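Local coordinates for protein S-adenosyl-L-methionine methyl transferase (PDB 3IHT) that probably transfers methyl groups from S-adenosyl-L-methionine, which it binds in a Rossmann-like methyltransferase domain, to an acceptor not yet identified, at residues P43-G48 with E66-E71; L47-G52 with S80-A85; V110-G115 with G141-S146. All blocks are in the same frame, centred on the assembly; numbering follows the deposited sequence.

Interaction 1 of 3, residues P43-G48 with E66-E71. With SAM (S-adenosylmethionine), chain C.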
# COMPACT_ATOMS: atom_id res chain seq x y z
N PRO A 43 17.90 -20.06 6.02
CA PRO A 43 17.44 -18.67 5.97
C PRO A 43 16.11 -18.43 5.26
O PRO A 43 15.59 -19.26 4.53
CB PRO A 43 18.56 -17.95 5.20
CG PRO A 43 19.15 -18.97 4.37
CD PRO A 43 19.09 -20.26 5.20
N VAL A 44 15.59 -17.25 5.53
CA VAL A 44 14.46 -16.68 4.84
C VAL A 44 15.01 -15.77 3.75
O VAL A 44 15.93 -14.98 4.00
CB VAL A 44 13.59 -15.88 5.80
CG1 VAL A 44 12.45 -15.18 5.05
CG2 VAL A 44 13.12 -16.78 7.01
N TYR A 45 14.51 -15.94 2.53
CA TYR A 45 14.89 -15.08 1.42
C TYR A 45 13.74 -14.14 1.11
O TYR A 45 12.61 -14.59 0.89
CB TYR A 45 15.24 -15.87 0.14
CG TYR A 45 16.50 -16.73 0.15
CD1 TYR A 45 17.43 -16.67 1.21
CD2 TYR A 45 16.77 -17.62 -0.89
CE1 TYR A 45 18.56 -17.46 1.24
CE2 TYR A 45 17.93 -18.40 -0.88
CZ TYR A 45 18.83 -18.31 0.19
OH TYR A 45 19.97 -19.09 0.23
N GLU A 46 14.04 -12.85 1.05
CA GLU A 46 13.07 -11.80 0.70
C GLU A 46 13.44 -11.27 -0.67
O GLU A 46 14.48 -10.63 -0.83
CB GLU A 46 13.14 -10.69 1.76
CG GLU A 46 12.38 -9.40 1.46
CD GLU A 46 10.87 -9.53 1.61
OE1 GLU A 46 10.38 -10.68 1.73
OE2 GLU A 46 10.17 -8.50 1.63
N LEU A 47 12.62 -11.57 -1.68
CA LEU A 47 12.92 -11.19 -3.05
C LEU A 47 12.20 -9.88 -3.35
O LEU A 47 10.95 -9.86 -3.51
CB LEU A 47 12.51 -12.30 -4.04
CG LEU A 47 13.08 -13.68 -3.72
CD1 LEU A 47 12.71 -14.72 -4.82
CD2 LEU A 47 14.59 -13.64 -3.54
N GLY A 48 12.97 -8.80 -3.46
CA GLY A 48 12.40 -7.48 -3.65
C GLY A 48 12.25 -6.75 -2.34
O GLY A 48 11.44 -7.12 -1.49
N GLU A 66 18.24 -16.29 9.78
CA GLU A 66 18.74 -15.10 9.08
C GLU A 66 17.74 -14.74 8.00
O GLU A 66 17.03 -15.63 7.49
CB GLU A 66 20.11 -15.38 8.42
CG GLU A 66 21.18 -15.94 9.35
CD GLU A 66 22.62 -15.80 8.81
OE1 GLU A 66 22.95 -16.43 7.79
OE2 GLU A 66 23.42 -15.08 9.45
N ILE A 67 17.69 -13.46 7.63
CA ILE A 67 16.87 -13.02 6.48
C ILE A 67 17.83 -12.38 5.47
O ILE A 67 18.53 -11.42 5.81
CB ILE A 67 15.77 -12.01 6.83
CG1 ILE A 67 14.83 -12.54 7.93
CG2 ILE A 67 14.99 -11.60 5.51
CD1 ILE A 67 14.04 -11.42 8.68
N TYR A 68 17.93 -12.94 4.26
CA TYR A 68 18.67 -12.32 3.16
C TYR A 68 17.70 -11.63 2.20
O TYR A 68 16.62 -12.19 1.85
CB TYR A 68 19.51 -13.34 2.39
CG TYR A 68 20.66 -13.87 3.15
CD1 TYR A 68 20.48 -14.90 4.06
CD2 TYR A 68 21.94 -13.31 3.03
CE1 TYR A 68 21.55 -15.39 4.79
CE2 TYR A 68 23.00 -13.77 3.80
CZ TYR A 68 22.78 -14.82 4.66
OH TYR A 68 23.79 -15.34 5.43
N VAL A 69 18.08 -10.42 1.79
CA VAL A 69 17.28 -9.57 0.94
C VAL A 69 17.92 -9.46 -0.42
O VAL A 69 19.10 -9.12 -0.53
CB VAL A 69 17.10 -8.14 1.59
CG1 VAL A 69 16.37 -7.22 0.66
CG2 VAL A 69 16.36 -8.23 2.90
N PHE A 70 17.14 -9.75 -1.47
CA PHE A 70 17.57 -9.70 -2.87
C PHE A 70 16.96 -8.45 -3.49
O PHE A 70 15.73 -8.26 -3.45
CB PHE A 70 17.09 -10.92 -3.65
CG PHE A 70 17.72 -12.23 -3.21
CD1 PHE A 70 17.41 -12.78 -1.97
CD2 PHE A 70 18.56 -12.91 -4.06
CE1 PHE A 70 17.94 -13.99 -1.58
CE2 PHE A 70 19.10 -14.14 -3.67
CZ PHE A 70 18.79 -14.68 -2.45
N GLU A 71 17.78 -7.54 -3.97
CA GLU A 71 17.27 -6.27 -4.50
C GLU A 71 18.29 -5.70 -5.49
O GLU A 71 19.50 -5.88 -5.34
CB GLU A 71 17.02 -5.27 -3.33
CG GLU A 71 16.63 -3.90 -3.71
CD GLU A 71 15.37 -3.85 -4.60
OE1 GLU A 71 14.29 -4.23 -4.13
OE2 GLU A 71 15.48 -3.42 -5.75
N SAM C . 7.45 -6.29 -0.47
CA SAM C . 7.93 -4.87 -0.45
C SAM C . 7.34 -4.09 0.75
O SAM C . 7.57 -2.87 0.93
OXT SAM C . 6.53 -4.67 1.51
CB SAM C . 7.68 -4.15 -1.79
CG SAM C . 8.55 -4.64 -2.97
SD SAM C . 8.30 -3.67 -4.52
CE SAM C . 6.57 -4.14 -4.85
C5' SAM C . 9.25 -4.75 -5.69
C4' SAM C . 10.76 -4.74 -5.53
O4' SAM C . 11.31 -5.82 -6.31
C3' SAM C . 11.44 -3.45 -6.01
O3' SAM C . 12.28 -2.87 -5.01
C2' SAM C . 12.22 -3.87 -7.26
O2' SAM C . 13.42 -3.14 -7.57
C1' SAM C . 12.49 -5.33 -6.95
N9 SAM C . 12.79 -6.12 -8.17
C8 SAM C . 11.94 -6.33 -9.25
N7 SAM C . 12.58 -7.12 -10.15
C5 SAM C . 13.81 -7.42 -9.68
C6 SAM C . 14.85 -8.19 -10.20
N6 SAM C . 14.76 -8.78 -11.41
N1 SAM C . 15.99 -8.32 -9.43
C2 SAM C . 16.15 -7.71 -8.20
N3 SAM C . 15.11 -6.93 -7.70
C4 SAM C . 13.96 -6.80 -8.43

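Interaction 2 of 3, residues L47-G52 with S80-A85. With SAM (S-adenosylmethionine), chain C.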
# COMPACT_ATOMS: atom_id res chain seq x y z
N LEU A 47 12.62 -11.57 -1.68
CA LEU A 47 12.92 -11.19 -3.05
C LEU A 47 12.20 -9.88 -3.35
O LEU A 47 10.95 -9.86 -3.51
CB LEU A 47 12.51 -12.30 -4.04
CG LEU A 47 13.08 -13.68 -3.72
CD1 LEU A 47 12.71 -14.72 -4.82
CD2 LEU A 47 14.59 -13.64 -3.54
N GLY A 48 12.97 -8.80 -3.46
CA GLY A 48 12.40 -7.48 -3.65
C GLY A 48 12.25 -6.75 -2.34
O GLY A 48 11.44 -7.12 -1.49
N LEU A 49 13.02 -5.71 -2.14
CA LEU A 49 12.94 -4.94 -0.89
C LEU A 49 11.90 -3.83 -0.95
O LEU A 49 11.06 -3.70 -0.08
CB LEU A 49 14.33 -4.34 -0.59
CG LEU A 49 14.41 -3.50 0.68
CD1 LEU A 49 14.00 -4.30 1.96
CD2 LEU A 49 15.83 -2.88 0.81
N GLY A 50 11.98 -3.00 -2.00
CA GLY A 50 11.15 -1.82 -2.13
C GLY A 50 11.21 -0.89 -0.93
O GLY A 50 12.28 -0.65 -0.36
N ASN A 51 10.05 -0.41 -0.50
CA ASN A 51 9.97 0.44 0.70
C ASN A 51 10.43 -0.31 1.95
O ASN A 51 10.90 0.32 2.89
CB ASN A 51 8.53 0.93 0.88
CG ASN A 51 8.37 1.87 2.04
OD1 ASN A 51 8.07 1.44 3.16
ND2 ASN A 51 8.50 3.17 1.77
N GLY A 52 10.21 -1.61 1.97
CA GLY A 52 10.71 -2.48 3.01
C GLY A 52 9.70 -2.90 4.08
O GLY A 52 10.10 -3.42 5.15
N SER A 80 14.01 0.01 7.67
CA SER A 80 13.70 -1.24 7.00
C SER A 80 14.78 -1.60 5.99
O SER A 80 14.48 -2.15 4.93
CB SER A 80 12.31 -1.13 6.32
OG SER A 80 11.35 -0.63 7.23
N THR A 81 16.04 -1.27 6.31
CA THR A 81 17.16 -1.46 5.42
C THR A 81 17.97 -2.65 5.91
O THR A 81 18.41 -2.63 7.08
CB THR A 81 18.04 -0.17 5.35
OG1 THR A 81 17.22 0.95 5.01
CG2 THR A 81 19.19 -0.30 4.34
N PRO A 82 18.21 -3.65 5.05
CA PRO A 82 19.00 -4.81 5.47
C PRO A 82 20.47 -4.42 5.66
O PRO A 82 20.99 -3.59 4.90
CB PRO A 82 18.89 -5.79 4.31
CG PRO A 82 18.62 -4.94 3.12
CD PRO A 82 17.73 -3.81 3.66
N PRO A 83 21.12 -5.01 6.67
CA PRO A 83 22.58 -4.89 6.77
C PRO A 83 23.25 -5.43 5.53
O PRO A 83 22.78 -6.44 4.96
CB PRO A 83 22.94 -5.78 7.96
CG PRO A 83 21.71 -6.17 8.59
CD PRO A 83 20.56 -5.90 7.67
N GLU A 84 24.36 -4.82 5.16
CA GLU A 84 25.10 -5.18 3.96
C GLU A 84 25.39 -6.69 3.85
O GLU A 84 25.26 -7.25 2.75
CB GLU A 84 26.41 -4.36 3.86
CG GLU A 84 27.11 -4.46 2.54
CD GLU A 84 26.36 -3.72 1.42
OE1 GLU A 84 25.60 -2.78 1.72
OE2 GLU A 84 26.50 -4.12 0.24
N ALA A 85 25.70 -7.34 4.98
CA ALA A 85 26.06 -8.77 4.97
C ALA A 85 24.89 -9.65 4.53
O ALA A 85 25.11 -10.72 4.00
CB ALA A 85 26.60 -9.24 6.35
N SAM C . 7.45 -6.29 -0.47
CA SAM C . 7.93 -4.87 -0.45
C SAM C . 7.34 -4.09 0.75
O SAM C . 7.57 -2.87 0.93
OXT SAM C . 6.53 -4.67 1.51
CB SAM C . 7.68 -4.15 -1.79
CG SAM C . 8.55 -4.64 -2.97
SD SAM C . 8.30 -3.67 -4.52
CE SAM C . 6.57 -4.14 -4.85
C5' SAM C . 9.25 -4.75 -5.69
C4' SAM C . 10.76 -4.74 -5.53
O4' SAM C . 11.31 -5.82 -6.31
C3' SAM C . 11.44 -3.45 -6.01
O3' SAM C . 12.28 -2.87 -5.01
C2' SAM C . 12.22 -3.87 -7.26
O2' SAM C . 13.42 -3.14 -7.57
C1' SAM C . 12.49 -5.33 -6.95
N9 SAM C . 12.79 -6.12 -8.17
C8 SAM C . 11.94 -6.33 -9.25
N7 SAM C . 12.58 -7.12 -10.15
C5 SAM C . 13.81 -7.42 -9.68
C6 SAM C . 14.85 -8.19 -10.20
N6 SAM C . 14.76 -8.78 -11.41
N1 SAM C . 15.99 -8.32 -9.43
C2 SAM C . 16.15 -7.71 -8.20
N3 SAM C . 15.11 -6.93 -7.70
C4 SAM C . 13.96 -6.80 -8.43

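Interaction 3 of 3, residues V110-G115 with G141-S146. With SAM (S-adenosylmethionine), chain C.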
# COMPACT_ATOMS: atom_id res chain seq x y z
N VAL A 110 10.96 -18.65 1.19
CA VAL A 110 11.27 -17.68 0.13
C VAL A 110 9.99 -16.88 -0.10
O VAL A 110 8.92 -17.46 -0.37
CB VAL A 110 11.79 -18.34 -1.19
CG1 VAL A 110 12.04 -17.29 -2.31
CG2 VAL A 110 13.05 -19.19 -0.90
N HIS A 111 10.10 -15.56 0.07
CA HIS A 111 8.99 -14.64 -0.14
C HIS A 111 9.28 -13.73 -1.32
O HIS A 111 10.36 -13.11 -1.37
CB HIS A 111 8.75 -13.75 1.09
CG HIS A 111 7.70 -12.70 0.85
ND1 HIS A 111 7.92 -11.35 1.04
CD2 HIS A 111 6.42 -12.82 0.41
CE1 HIS A 111 6.82 -10.69 0.69
NE2 HIS A 111 5.91 -11.56 0.28
N ALA A 112 8.35 -13.67 -2.28
CA ALA A 112 8.49 -12.79 -3.43
C ALA A 112 7.32 -11.83 -3.54
O ALA A 112 6.15 -12.25 -3.54
CB ALA A 112 8.67 -13.61 -4.74
N ASP A 113 7.64 -10.55 -3.66
CA ASP A 113 6.68 -9.50 -3.98
C ASP A 113 7.39 -8.58 -5.00
O ASP A 113 7.82 -7.48 -4.68
CB ASP A 113 6.30 -8.74 -2.69
CG ASP A 113 5.23 -7.68 -2.90
OD1 ASP A 113 4.35 -7.85 -3.80
OD2 ASP A 113 5.27 -6.63 -2.15
N LEU A 114 7.61 -9.13 -6.19
CA LEU A 114 8.45 -8.53 -7.22
C LEU A 114 7.65 -7.73 -8.25
O LEU A 114 8.25 -7.07 -9.13
CB LEU A 114 9.26 -9.63 -7.91
CG LEU A 114 10.32 -10.30 -7.01
CD1 LEU A 114 10.56 -11.80 -7.44
CD2 LEU A 114 11.60 -9.48 -7.04
N GLY A 115 6.32 -7.77 -8.16
CA GLY A 115 5.47 -7.16 -9.16
C GLY A 115 5.51 -5.65 -9.20
O GLY A 115 5.70 -4.99 -8.16
N GLY A 141 10.46 -26.57 3.19
CA GLY A 141 10.47 -25.14 2.93
C GLY A 141 9.23 -24.66 2.22
O GLY A 141 8.62 -25.40 1.45
N LEU A 142 8.88 -23.40 2.47
CA LEU A 142 7.71 -22.80 1.84
C LEU A 142 8.11 -21.62 0.95
O LEU A 142 9.18 -20.98 1.17
CB LEU A 142 6.72 -22.34 2.91
CG LEU A 142 6.13 -23.43 3.81
CD1 LEU A 142 5.18 -22.79 4.83
CD2 LEU A 142 5.39 -24.49 3.01
N MSE A 143 7.28 -21.38 -0.07
CA MSE A 143 7.44 -20.27 -1.01
C MSE A 143 6.14 -19.49 -1.00
O MSE A 143 5.07 -20.06 -1.22
CB MSE A 143 7.84 -20.80 -2.41
CG MSE A 143 8.48 -19.77 -3.31
SE MSE A 143 7.15 -18.62 -4.11
CE MSE A 143 8.32 -17.10 -4.29
N VAL A 144 6.20 -18.20 -0.67
CA VAL A 144 5.02 -17.32 -0.65
C VAL A 144 5.24 -16.22 -1.69
O VAL A 144 6.29 -15.57 -1.70
CB VAL A 144 4.80 -16.69 0.72
CG1 VAL A 144 3.63 -15.68 0.72
CG2 VAL A 144 4.62 -17.78 1.79
N SER A 145 4.25 -16.04 -2.56
CA SER A 145 4.37 -15.07 -3.64
C SER A 145 3.08 -14.28 -3.82
O SER A 145 2.02 -14.78 -3.59
CB SER A 145 4.66 -15.78 -4.96
OG SER A 145 5.00 -14.82 -6.00
N SER A 146 3.22 -13.03 -4.26
CA SER A 146 2.08 -12.23 -4.65
C SER A 146 1.73 -12.43 -6.13
O SER A 146 0.81 -11.78 -6.63
CB SER A 146 2.32 -10.75 -4.32
OG SER A 146 3.61 -10.32 -4.71
N SAM C . 7.45 -6.29 -0.47
CA SAM C . 7.93 -4.87 -0.45
C SAM C . 7.34 -4.09 0.75
O SAM C . 7.57 -2.87 0.93
OXT SAM C . 6.53 -4.67 1.51
CB SAM C . 7.68 -4.15 -1.79
CG SAM C . 8.55 -4.64 -2.97
SD SAM C . 8.30 -3.67 -4.52
CE SAM C . 6.57 -4.14 -4.85
C5' SAM C . 9.25 -4.75 -5.69
C4' SAM C . 10.76 -4.74 -5.53
O4' SAM C . 11.31 -5.82 -6.31
C3' SAM C . 11.44 -3.45 -6.01
O3' SAM C . 12.28 -2.87 -5.01
C2' SAM C . 12.22 -3.87 -7.26
O2' SAM C . 13.42 -3.14 -7.57
C1' SAM C . 12.49 -5.33 -6.95
N9 SAM C . 12.79 -6.12 -8.17
C8 SAM C . 11.94 -6.33 -9.25
N7 SAM C . 12.58 -7.12 -10.15
C5 SAM C . 13.81 -7.42 -9.68
C6 SAM C . 14.85 -8.19 -10.20
N6 SAM C . 14.76 -8.78 -11.41
N1 SAM C . 15.99 -8.32 -9.43
C2 SAM C . 16.15 -7.71 -8.20
N3 SAM C . 15.11 -6.93 -7.70
C4 SAM C . 13.96 -6.80 -8.43
O HOH W 1 6.39 -11.88 -6.72
O HOH W 2 4.27 -9.20 -7.22

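Interaction 1 of 3, residues P43-G48 with E66-E71
Strands 44-47 and 67-71 run parallel as neighbours, their axes 4.7 Å apart at closest and inclined by 21°, and five backbone hydrogen bonds join them. The ladder steps two residues at a time, as parallel pairing requires: Val44 N to Glu66 O, Tyr68 N to Val44 O, Glu46 N to Tyr68 O, Phe70 N to Glu46 O and Gly48 N to Phe70 O.

On the face carrying Tyr45, Leu47, Tyr68 and Phe70 the packing is built round three aromatic rings. A chi1 of -67° keeps Phe70 CG beside its own backbone N, and the ring spans two neighbours. Leu47, lying alongside, puts CD2 over one face, a CH-pi contact 3.7 Å from the ring centroid of Phe70; the tightest approach is CD2 of Leu47 to CD1 of Phe70, 3.3 Å. At the far end of the ring, Phe70 CE1 stands over a face of Tyr45, 3.5 Å from Tyr45 CG, with the two ring planes at 57°. Pro43 CB closes on the edge of the Tyr68 ring, 3.8 Å from CD1 of Tyr68.

On the other face Val44 CB lies 4.2 Å from Ile67 CG1, beside Glu46 and Val69. Glu46 bends at chi2, and its carboxylate bonds His111 and Thr54. Beyond the ladder Glu71 takes both ribose hydroxyls: SAM O3' donates to OE1 of Glu71 at 2.6 Å and SAM O2' to its OE2 at 2.8 Å, an acidic residue at the end of the second strand binding the ribose, as in other Rossmann-like methyltransferases.

The pair forms the strands of a beta-alpha-beta unit whose helix 53-61 packs on Glu46, Ile67 and Val69. Helix 92-103 covers Tyr45 and Phe70, while strand 107-112 flanks 44-47 on its other edge.

Interaction 2 of 3, residues L47-G52 with S80-A85
Leu49 meets Pro82 through an extended first torsion, CG anti to the backbone N (chi1 180°), which carries the branch out of the glycine-rich turn; a chi2 of 59° then places CD1 near Ser80. The two side chains reach tip to tip, with Leu49 CD2 3.5 Å from Pro82 CD. The other methyl, Leu49 CD1, lies 3.7 Å from Ser80 O. At Ser80 a chi1 of -50° holds OG beside its own backbone N, and CB makes the closer approach to the turn, 3.4 Å from Gly52 O. Gly52 has no side chain to interpose, and its CA comes within 5.1 Å of Ser80 CA.

Residues 48 to 52 carry the GxGxG pattern of the SAM-binding loop in Rossmann-like methyltransferases. Leu49 to Gly52 form a type II' beta turn, and Gly52 is the N-cap residue of helix 53-61. Backbone amides of the turn face the cofactor: Gly52 N donates to SAM O at 3.1 Å, and Gly50 N makes a weak bond to SAM O3' at 3.0 Å. Because Gly52 N is the N-cap amide, the methionine carboxylate probably gains from the helix N terminus. Arg53 N and Thr54 N make further bonds to SAM. Leu49 N bonds OE1 of Glu71, the residue that holds the ribose hydroxyls.

The polar ends of Asn51 and Ser80 bond Arg15 of the second subunit, which brings that subunit up against this contact. Between the segments themselves the chemistry is van der Waals: aliphatic carbons meet one another and carbonyl oxygens. Ser80 O is buried here without a polar partner in the model. The fit between the segments, behind the cofactor loop, therefore probably rests on shape rather than on directional bonds.

Interaction 3 of 3, residues V110-G115 with G141-S146
Val110, Ala112 and Ser146 bury the most surface here (73, 54 and 50 Å²), the first two on one strand and the third just past the end of its neighbour. Both strands belong to the central sheet of a Rossmann-like methyltransferase, strand order 3-2-1-4-5-7-6; strands 107-112 and 141-145 are its fourth and fifth, and the axes of residues 110-112 and 141-145 are parallel to within 9° and 4.8 Å apart at their closest point.

Val110 is bonded through both backbone groups, N to Leu142 O and O to Val144 N. Its CB lies 4.2 Å from Met143 CG, and helix 119-133 covers the pair through Ile133. Ala112 continues the ladder, N to Val144 O and O to Ser146 N. Its methyl receives the tip of Met143, present as selenomethionine: the chain bends at chi2, and CE arrives 3.5 Å from Ala112 CB. On the reverse face the His111 side chain crosses that of Val144 obliquely, with CD2 of His111 3.5 Å from Val144 O; ND1 is bonded to Glu46.

Ser146 carries the polar end of the contact. With chi1 at 45° its OG sits between its own backbone N and carbonyl carbon, a crowded position in which it makes two hydrogen bonds. It donates to Asp113 OD1 at 2.7 Å, meeting the oxygen on the anti side and 20° out of the carboxylate plane, and it accepts from water 2, whose oxygen is 2.8 Å from OG of Ser146. That water in turn receives Gly115 N, tying the loop after the strand to Ser146. With OD1 bonded to Ser146 and OD2 accepting the cofactor amino group, SAM N, at 2.8 Å, the Asp113 carboxylate is restrained through both oxygens.

From the N terminus, strand 44-47 opens interaction 1, which closes through helix 53-61 when strand 67-71 pairs with it. Interaction 2 starts from the same stretch, sharing Leu47 and Gly48, and closes later, at 80-85; the two fork from one start, interaction 2 spanning the longer loop, and the bond from Leu49 N to Glu71 OE1 joins them. Interaction 3 follows in series, a separate loop through helix 119-133 that pairs strands 107-112 and 141-145. Because 107-112 also borders 44-47, the backbone bond Leu47 N to His111 O joins the strands of interactions 1 and 3 in one sheet. All three converge on SAM at the C-terminal ends of these strands.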